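Local structure of antiterminator Q protein (6JNY) at residues M64-S67 against Q68-S72; E14-N17 against G18-L22; I83-S86 against Y87-G91. The protein probably acts on RNA polymerase as a phage antitermination factor, allowing transcription to continue through terminators. One frame throughout, in Å; residues are numbered along the deposited sequence.

Contact 1 (M64-S67 against Q68-S72); sequences MLIS and QVVDS
Ile-66 and Val-70, one turn apart on helix 60-74, touch through one methyl each: CG2 of Ile-66 lies 4.0 Å from CG2 of Val-70, the two branched side chains meeting at a slant. The Val-70 methyl gets there because CG2 stands anti to its own carbonyl carbon and beside the backbone N, leaning back over the preceding turn. There Val-70 CG2 also rests 3.3 Å from Ile-66 O. Val-69 repeats the pattern with a looser partner. Val-69 CG2 packs 3.3 Å from Leu-65 O but 4.3 Å from Leu-65 CD2.

The backbone beneath these apolar pairs is a regular alpha-helix, with the amides of Gln-68, Val-69, Val-70 and Asp-71 donating to the carbonyls of Met-64 to Ser-67. The shortest of these bonds runs from Val-70 N to Ile-66 O, 2.8 Å long with an N-H...O angle of 165°. Spacing by four residues splits the apolar surface into two strips, as expected of a helix with one side packed in a helical core. Leu-65 and Val-69 lie against helix 123-155, whereas Ile-66 and Val-70 face helix 10-28, with Val-70 also reaching helix 78-90.

Polar groups hold much of the rest of the surface. Gln-68 extends beyond CG, and that carbon brushes Met-64 O at 3.2 Å. Ser-67 OG, set beside its backbone N (chi1 -63°), is hydrogen-bonded to Gly-63 O in the turn before and to Trp-23 NE1, which joins this turn to helix 10-28. The carboxylate of Asp-71 leads away from the earlier turn and is held through OD1 by Ser-37 OG. Further along, Ser-72 folds its hydroxyl back to donate to the carbonyl three residues earlier, with OG 2.9 Å from Val-69 O.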
loop_
_atom_site.group_PDB
_atom_site.type_symbol
_atom_site.label_atom_id
_atom_site.label_comp_id
_atom_site.label_asym_id
_atom_site.label_seq_id
_atom_site.Cartn_x
_atom_site.Cartn_y
_atom_site.Cartn_z
ATOM N N MET A 64 -10.540 11.190 -4.479
ATOM C CA MET A 64 -9.504 11.924 -5.192
ATOM C C MET A 64 -8.445 12.460 -4.239
ATOM O O MET A 64 -7.246 12.394 -4.539
ATOM C CB MET A 64 -10.128 13.051 -6.019
ATOM C CG MET A 64 -10.791 12.534 -7.281
ATOM S SD MET A 64 -11.512 13.810 -8.332
ATOM C CE MET A 64 -12.893 14.358 -7.323
ATOM N N LEU A 65 -8.861 12.996 -3.090
ATOM C CA LEU A 65 -7.895 13.531 -2.135
ATOM C C LEU A 65 -6.959 12.432 -1.651
ATOM O O LEU A 65 -5.735 12.611 -1.607
ATOM C CB LEU A 65 -8.625 14.173 -0.955
ATOM C CG LEU A 65 -7.796 14.808 0.172
ATOM C CD1 LEU A 65 -8.555 15.948 0.801
ATOM C CD2 LEU A 65 -7.404 13.802 1.254
ATOM N N ILE A 66 -7.520 11.281 -1.278
ATOM C CA ILE A 66 -6.679 10.194 -0.787
ATOM C C ILE A 66 -5.760 9.684 -1.884
ATOM O O ILE A 66 -4.600 9.346 -1.630
ATOM C CB ILE A 66 -7.526 9.068 -0.168
ATOM C CG1 ILE A 66 -8.299 9.593 1.035
ATOM C CG2 ILE A 66 -6.635 7.864 0.227
ATOM C CD1 ILE A 66 -9.465 8.686 1.454
ATOM N N SER A 67 -6.269 9.588 -3.114
ATOM C CA SER A 67 -5.452 9.087 -4.215
ATOM C C SER A 67 -4.261 9.999 -4.470
ATOM O O SER A 67 -3.151 9.520 -4.745
ATOM C CB SER A 67 -6.295 8.996 -5.489
ATOM O OG SER A 67 -7.364 8.075 -5.365
ATOM N N GLN A 68 -4.488 11.314 -4.430
ATOM C CA GLN A 68 -3.400 12.268 -4.608
ATOM C C GLN A 68 -2.380 12.131 -3.490
ATOM O O GLN A 68 -1.168 12.188 -3.733
ATOM C CB GLN A 68 -3.960 13.690 -4.641
ATOM C CG GLN A 68 -4.820 14.007 -5.851
ATOM C CD GLN A 68 -5.098 15.493 -5.985
ATOM O OE1 GLN A 68 -5.465 15.971 -7.058
ATOM N NE2 GLN A 68 -4.917 16.234 -4.892
ATOM N N VAL A 69 -2.849 11.929 -2.256
ATOM C CA VAL A 69 -1.930 11.706 -1.142
ATOM C C VAL A 69 -1.119 10.440 -1.367
ATOM O O VAL A 69 0.114 10.439 -1.259
ATOM C CB VAL A 69 -2.707 11.669 0.186
ATOM C CG1 VAL A 69 -1.856 11.102 1.295
ATOM C CG2 VAL A 69 -3.203 13.055 0.530
ATOM N N VAL A 70 -1.798 9.332 -1.668
ATOM C CA VAL A 70 -1.099 8.060 -1.783
ATOM C C VAL A 70 -0.101 8.089 -2.930
ATOM O O VAL A 70 1.039 7.631 -2.791
ATOM C CB VAL A 70 -2.104 6.905 -1.918
ATOM C CG1 VAL A 70 -1.391 5.618 -2.278
ATOM C CG2 VAL A 70 -2.874 6.752 -0.629
ATOM N N ASP A 71 -0.501 8.627 -4.082
ATOM C CA ASP A 71 0.422 8.652 -5.208
ATOM C C ASP A 71 1.638 9.509 -4.899
ATOM O O ASP A 71 2.767 9.146 -5.253
ATOM C CB ASP A 71 -0.274 9.168 -6.468
ATOM C CG ASP A 71 0.582 8.990 -7.712
ATOM O OD1 ASP A 71 0.626 7.869 -8.254
ATOM O OD2 ASP A 71 1.225 9.971 -8.140
ATOM N N SER A 72 1.425 10.645 -4.233
ATOM C CA SER A 72 2.514 11.571 -3.948
ATOM C C SER A 72 3.484 11.024 -2.909
ATOM O O SER A 72 4.608 11.529 -2.791
ATOM C CB SER A 72 1.937 12.896 -3.462
ATOM O OG SER A 72 1.512 12.805 -2.121
#

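Contact 2 (E14-N17 against G18-L22); sequences EWLN and GWLEL
The amides of Gly-18, Trp-19, Leu-20 and Glu-21 donate to the carbonyls of Glu-14, Trp-15, Leu-16 and Asn-17, an unbroken alpha-helical ladder in which Leu-20 N meets Leu-16 O at 2.9 Å nearly along the C=O axis.

On this frame the two indoles form a T-shaped pair. Trp-19 presents the edge carrying CD1 and NE1 to one face of Trp-15, with the planes at 74° and the Trp-15 six-membered ring centroid 4.8 Å from the Trp-19 five-membered ring centroid. Contact falls toward the rim of the Trp-15 face rather than over its middle: CD1 of Trp-19 is 3.5 Å from CE2 of Trp-15. The first torsions bring the rings together. Trp-15 CG is anti to the backbone N, while Trp-19 CG lies beside its own N and reaches back over the preceding turn. Phe-149 of helix 123-155 adds a third ring, packing against both indoles.

Elsewhere around the helix, Leu-16 and Leu-20 cross obliquely, Leu-16 CD1 lying 3.8 Å from Leu-20 CG. The polar flank belongs to Asn-17 and Glu-21. The amide ND2 of Asn-17 gives a weak hydrogen bond to Glu-21 OE2, 3.0 Å long and bent to 143°, with amide and carboxylate planes turned 75° apart. Glu-21 runs extended beyond CG to reach it. On its other polar atom, OD1, the same amide is hydrogen-bonded to Tyr-88 OH, and having partners at both ends should fix its rotation.

Leucines turned into the core, aromatic rings along one flank and an amide-carboxylate pair on another make this an amphipathic helix of the kind that builds predominantly helical domains, here one covered by helices 60-74, 78-90 and 123-155.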
loop_
_atom_site.group_PDB
_atom_site.type_symbol
_atom_site.label_atom_id
_atom_site.label_comp_id
_atom_site.label_asym_id
_atom_site.label_seq_id
_atom_site.Cartn_x
_atom_site.Cartn_y
_atom_site.Cartn_z
ATOM N N GLU A 14 -5.891 2.545 13.212
ATOM C CA GLU A 14 -7.307 2.270 12.966
ATOM C C GLU A 14 -7.917 3.328 12.051
ATOM O O GLU A 14 -8.677 3.007 11.127
ATOM C CB GLU A 14 -8.076 2.206 14.284
ATOM C CG GLU A 14 -7.712 1.037 15.172
ATOM C CD GLU A 14 -8.300 1.172 16.567
ATOM O OE1 GLU A 14 -9.158 2.060 16.771
ATOM O OE2 GLU A 14 -7.902 0.392 17.461
ATOM N N TRP A 15 -7.580 4.594 12.286
ATOM C CA TRP A 15 -8.090 5.695 11.484
ATOM C C TRP A 15 -7.623 5.579 10.043
ATOM O O TRP A 15 -8.431 5.630 9.106
ATOM C CB TRP A 15 -7.593 7.004 12.104
ATOM C CG TRP A 15 -8.003 8.239 11.391
ATOM C CD1 TRP A 15 -9.173 8.922 11.541
ATOM C CD2 TRP A 15 -7.242 8.957 10.403
ATOM N NE1 TRP A 15 -9.193 10.015 10.707
ATOM C CE2 TRP A 15 -8.022 10.059 9.996
ATOM C CE3 TRP A 15 -5.991 8.764 9.816
ATOM C CZ2 TRP A 15 -7.577 10.980 9.043
ATOM C CZ3 TRP A 15 -5.544 9.680 8.874
ATOM C CH2 TRP A 15 -6.334 10.779 8.498
ATOM N N LEU A 16 -6.314 5.408 9.841
ATOM C CA LEU A 16 -5.789 5.380 8.480
ATOM C C LEU A 16 -6.219 4.121 7.745
ATOM O O LEU A 16 -6.585 4.182 6.567
ATOM C CB LEU A 16 -4.267 5.510 8.483
ATOM C CG LEU A 16 -3.618 5.386 7.100
ATOM C CD1 LEU A 16 -4.175 6.444 6.145
ATOM C CD2 LEU A 16 -2.119 5.501 7.220
ATOM N N ASN A 17 -6.174 2.969 8.414
ATOM C CA ASN A 17 -6.623 1.734 7.781
ATOM C C ASN A 17 -8.070 1.854 7.335
ATOM O O ASN A 17 -8.432 1.376 6.250
ATOM C CB ASN A 17 -6.460 0.566 8.747
ATOM C CG ASN A 17 -6.947 -0.729 8.158
ATOM O OD1 ASN A 17 -6.278 -1.329 7.316
ATOM N ND2 ASN A 17 -8.131 -1.151 8.579
ATOM N N GLY A 18 -8.911 2.491 8.147
ATOM C CA GLY A 18 -10.297 2.674 7.758
ATOM C C GLY A 18 -10.421 3.487 6.484
ATOM O O GLY A 18 -11.154 3.116 5.561
ATOM N N TRP A 19 -9.699 4.609 6.410
ATOM C CA TRP A 19 -9.737 5.437 5.204
ATOM C C TRP A 19 -9.203 4.678 4.001
ATOM O O TRP A 19 -9.754 4.787 2.898
ATOM C CB TRP A 19 -8.934 6.722 5.421
ATOM C CG TRP A 19 -9.724 7.817 6.040
ATOM C CD1 TRP A 19 -9.478 8.434 7.242
ATOM C CD2 TRP A 19 -10.896 8.444 5.502
ATOM N NE1 TRP A 19 -10.431 9.399 7.479
ATOM C CE2 TRP A 19 -11.309 9.423 6.426
ATOM C CE3 TRP A 19 -11.642 8.270 4.331
ATOM C CZ2 TRP A 19 -12.428 10.231 6.212
ATOM C CZ3 TRP A 19 -12.748 9.076 4.122
ATOM C CH2 TRP A 19 -13.125 10.042 5.056
ATOM N N LEU A 20 -8.130 3.907 4.185
ATOM C CA LEU A 20 -7.559 3.183 3.055
ATOM C C LEU A 20 -8.464 2.050 2.581
ATOM O O LEU A 20 -8.467 1.731 1.391
ATOM C CB LEU A 20 -6.142 2.697 3.364
ATOM C CG LEU A 20 -5.114 3.826 3.539
ATOM C CD1 LEU A 20 -3.774 3.234 3.903
ATOM C CD2 LEU A 20 -5.008 4.674 2.265
ATOM N N GLU A 21 -9.249 1.453 3.480
ATOM C CA GLU A 21 -10.254 0.480 3.045
ATOM C C GLU A 21 -11.334 1.149 2.193
ATOM O O GLU A 21 -11.753 0.595 1.157
ATOM C CB GLU A 21 -10.868 -0.215 4.268
ATOM C CG GLU A 21 -9.968 -1.289 4.904
ATOM C CD GLU A 21 -10.521 -1.851 6.210
ATOM O OE1 GLU A 21 -11.585 -1.391 6.663
ATOM O OE2 GLU A 21 -9.875 -2.748 6.794
ATOM N N LEU A 22 -11.817 2.317 2.612
ATOM C CA LEU A 22 -12.826 3.030 1.833
ATOM C C LEU A 22 -12.260 3.465 0.495
ATOM O O LEU A 22 -12.922 3.333 -0.546
ATOM C CB LEU A 22 -13.340 4.243 2.606
ATOM C CG LEU A 22 -14.217 3.956 3.824
ATOM C CD1 LEU A 22 -14.420 5.223 4.626
ATOM C CD2 LEU A 22 -15.562 3.358 3.380
#

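Contact 3 (I83-S86 against Y87-G91)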
loop_
_atom_site.group_PDB
_atom_site.type_symbol
_atom_site.label_atom_id
_atom_site.label_comp_id
_atom_site.label_asym_id
_atom_site.label_seq_id
_atom_site.Cartn_x
_atom_site.Cartn_y
_atom_site.Cartn_z
ATOM N N ILE A 83 1.941 -3.479 -3.513
ATOM C CA ILE A 83 1.478 -4.265 -2.374
ATOM C C ILE A 83 0.338 -3.555 -1.662
ATOM O O ILE A 83 -0.648 -4.181 -1.253
ATOM C CB ILE A 83 2.658 -4.585 -1.440
ATOM C CG1 ILE A 83 3.533 -5.678 -2.058
ATOM C CG2 ILE A 83 2.175 -4.983 -0.055
ATOM C CD1 ILE A 83 4.884 -5.804 -1.421
ATOM N N LEU A 84 0.455 -2.233 -1.493
ATOM C CA LEU A 84 -0.631 -1.458 -0.918
ATOM C C LEU A 84 -1.913 -1.607 -1.725
ATOM O O LEU A 84 -2.997 -1.763 -1.151
ATOM C CB LEU A 84 -0.222 0.020 -0.850
ATOM C CG LEU A 84 -1.163 0.972 -0.114
ATOM C CD1 LEU A 84 -1.038 0.785 1.383
ATOM C CD2 LEU A 84 -0.859 2.438 -0.487
ATOM N N LEU A 85 -1.807 -1.552 -3.062
ATOM C CA LEU A 85 -2.991 -1.683 -3.912
ATOM C C LEU A 85 -3.578 -3.094 -3.862
ATOM O O LEU A 85 -4.800 -3.249 -3.797
ATOM C CB LEU A 85 -2.667 -1.259 -5.350
ATOM C CG LEU A 85 -2.437 0.254 -5.532
ATOM C CD1 LEU A 85 -1.802 0.547 -6.895
ATOM C CD2 LEU A 85 -3.725 1.021 -5.365
ATOM N N SER A 86 -2.724 -4.120 -3.842
ATOM C CA SER A 86 -3.219 -5.491 -3.683
ATOM C C SER A 86 -4.040 -5.627 -2.408
ATOM O O SER A 86 -5.154 -6.158 -2.424
ATOM C CB SER A 86 -2.051 -6.473 -3.674
ATOM O OG SER A 86 -1.433 -6.539 -4.949
ATOM N N TYR A 87 -3.530 -5.096 -1.295
ATOM C CA TYR A 87 -4.214 -5.265 -0.017
ATOM C C TYR A 87 -5.489 -4.432 0.052
ATOM O O TYR A 87 -6.547 -4.931 0.448
ATOM C CB TYR A 87 -3.259 -4.885 1.115
ATOM C CG TYR A 87 -3.781 -5.155 2.503
ATOM C CD1 TYR A 87 -4.077 -4.102 3.362
ATOM C CD2 TYR A 87 -3.916 -6.448 2.987
ATOM C CE1 TYR A 87 -4.527 -4.331 4.648
ATOM C CE2 TYR A 87 -4.369 -6.683 4.264
ATOM C CZ TYR A 87 -4.667 -5.632 5.096
ATOM O OH TYR A 87 -5.117 -5.859 6.372
ATOM N N TYR A 88 -5.404 -3.140 -0.289
ATOM C CA TYR A 88 -6.555 -2.268 -0.083
ATOM C C TYR A 88 -7.509 -2.223 -1.268
ATOM O O TYR A 88 -8.721 -2.206 -1.057
ATOM C CB TYR A 88 -6.105 -0.846 0.315
ATOM C CG TYR A 88 -5.629 -0.777 1.738
ATOM C CD1 TYR A 88 -6.508 -0.968 2.791
ATOM C CD2 TYR A 88 -4.289 -0.579 2.019
ATOM C CE1 TYR A 88 -6.072 -0.907 4.109
ATOM C CE2 TYR A 88 -3.839 -0.528 3.326
ATOM C CZ TYR A 88 -4.739 -0.702 4.360
ATOM O OH TYR A 88 -4.298 -0.644 5.660
ATOM N N ALA A 89 -6.995 -2.162 -2.496
ATOM C CA ALA A 89 -7.882 -2.074 -3.653
ATOM C C ALA A 89 -8.452 -3.442 -4.011
ATOM O O ALA A 89 -9.671 -3.640 -3.988
ATOM C CB ALA A 89 -7.157 -1.430 -4.836
ATOM N N HIS A 90 -7.580 -4.415 -4.288
ATOM C CA HIS A 90 -8.084 -5.739 -4.640
ATOM C C HIS A 90 -8.610 -6.506 -3.438
ATOM O O HIS A 90 -9.430 -7.412 -3.615
ATOM C CB HIS A 90 -7.030 -6.585 -5.337
ATOM C CG HIS A 90 -7.558 -7.902 -5.812
ATOM N ND1 HIS A 90 -7.292 -9.086 -5.162
ATOM C CD2 HIS A 90 -8.372 -8.213 -6.847
ATOM C CE1 HIS A 90 -7.902 -10.078 -5.792
ATOM N NE2 HIS A 90 -8.563 -9.573 -6.817
ATOM N N GLY A 91 -8.164 -6.181 -2.226
ATOM C CA GLY A 91 -8.675 -6.881 -1.067
ATOM C C GLY A 91 -8.025 -8.219 -0.807
ATOM O O GLY A 91 -8.642 -9.091 -0.184
#
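Leu-84 and Tyr-88 form the tight side of a helix C-terminus that widens into a pi-type turn before helix 78-90 ends. CD1 of Leu-84 lies at the edge of the Tyr-88 ring, near its plane, 3.6 Å from CD2 of Tyr-88. Leu-84 reaches there because CG is anti to its backbone N (chi1 -173°). One face of the same ring is occupied by Tyr-87, whose CD1 stands 3.5 Å above the plane of Tyr-88, over the ring centre. Leu-20 and Leu-138 also pack against this ring.

The end of the helix is looser and more exposed. The His-90 ring leads away from the preceding turn, toward Tyr-28 and a hydrogen bond between ND1 and Ser-92 OG. Gly-91 then leaves the helix with a positive phi of 81°. At the junction, the widened turn gives one carbonyl two donors: Leu-85 O accepts from Ala-89 N at 2.8 Å, through a strongly bent bond (133°), and from His-90 N at 3.1 Å, through a straighter one.

Overall arrangement
The three contacts lie in series along the chain, contact 2 first, then 1 and 3, yet converge in space, their centres 12 to 15 Å apart, and together show how single helical turns combine into a core. Contact 2 touches both others. Toward contact 1, Trp-19 CE3 meets Ile-66 CD1 at 3.6 Å, with Leu-20 packing beside it. Toward contact 3, Asn-17 OD1 lies 2.7 Å from Tyr-88 OH, a polar link flanked by Tyr-88 CD1 against the Leu-20 backbone. Contacts 1 and 3, on helices that follow each other in the chain, close the triangle where Val-70 CG1 lies 3.7 Å from Leu-84 CD2. Helix 123-155 packs against all three.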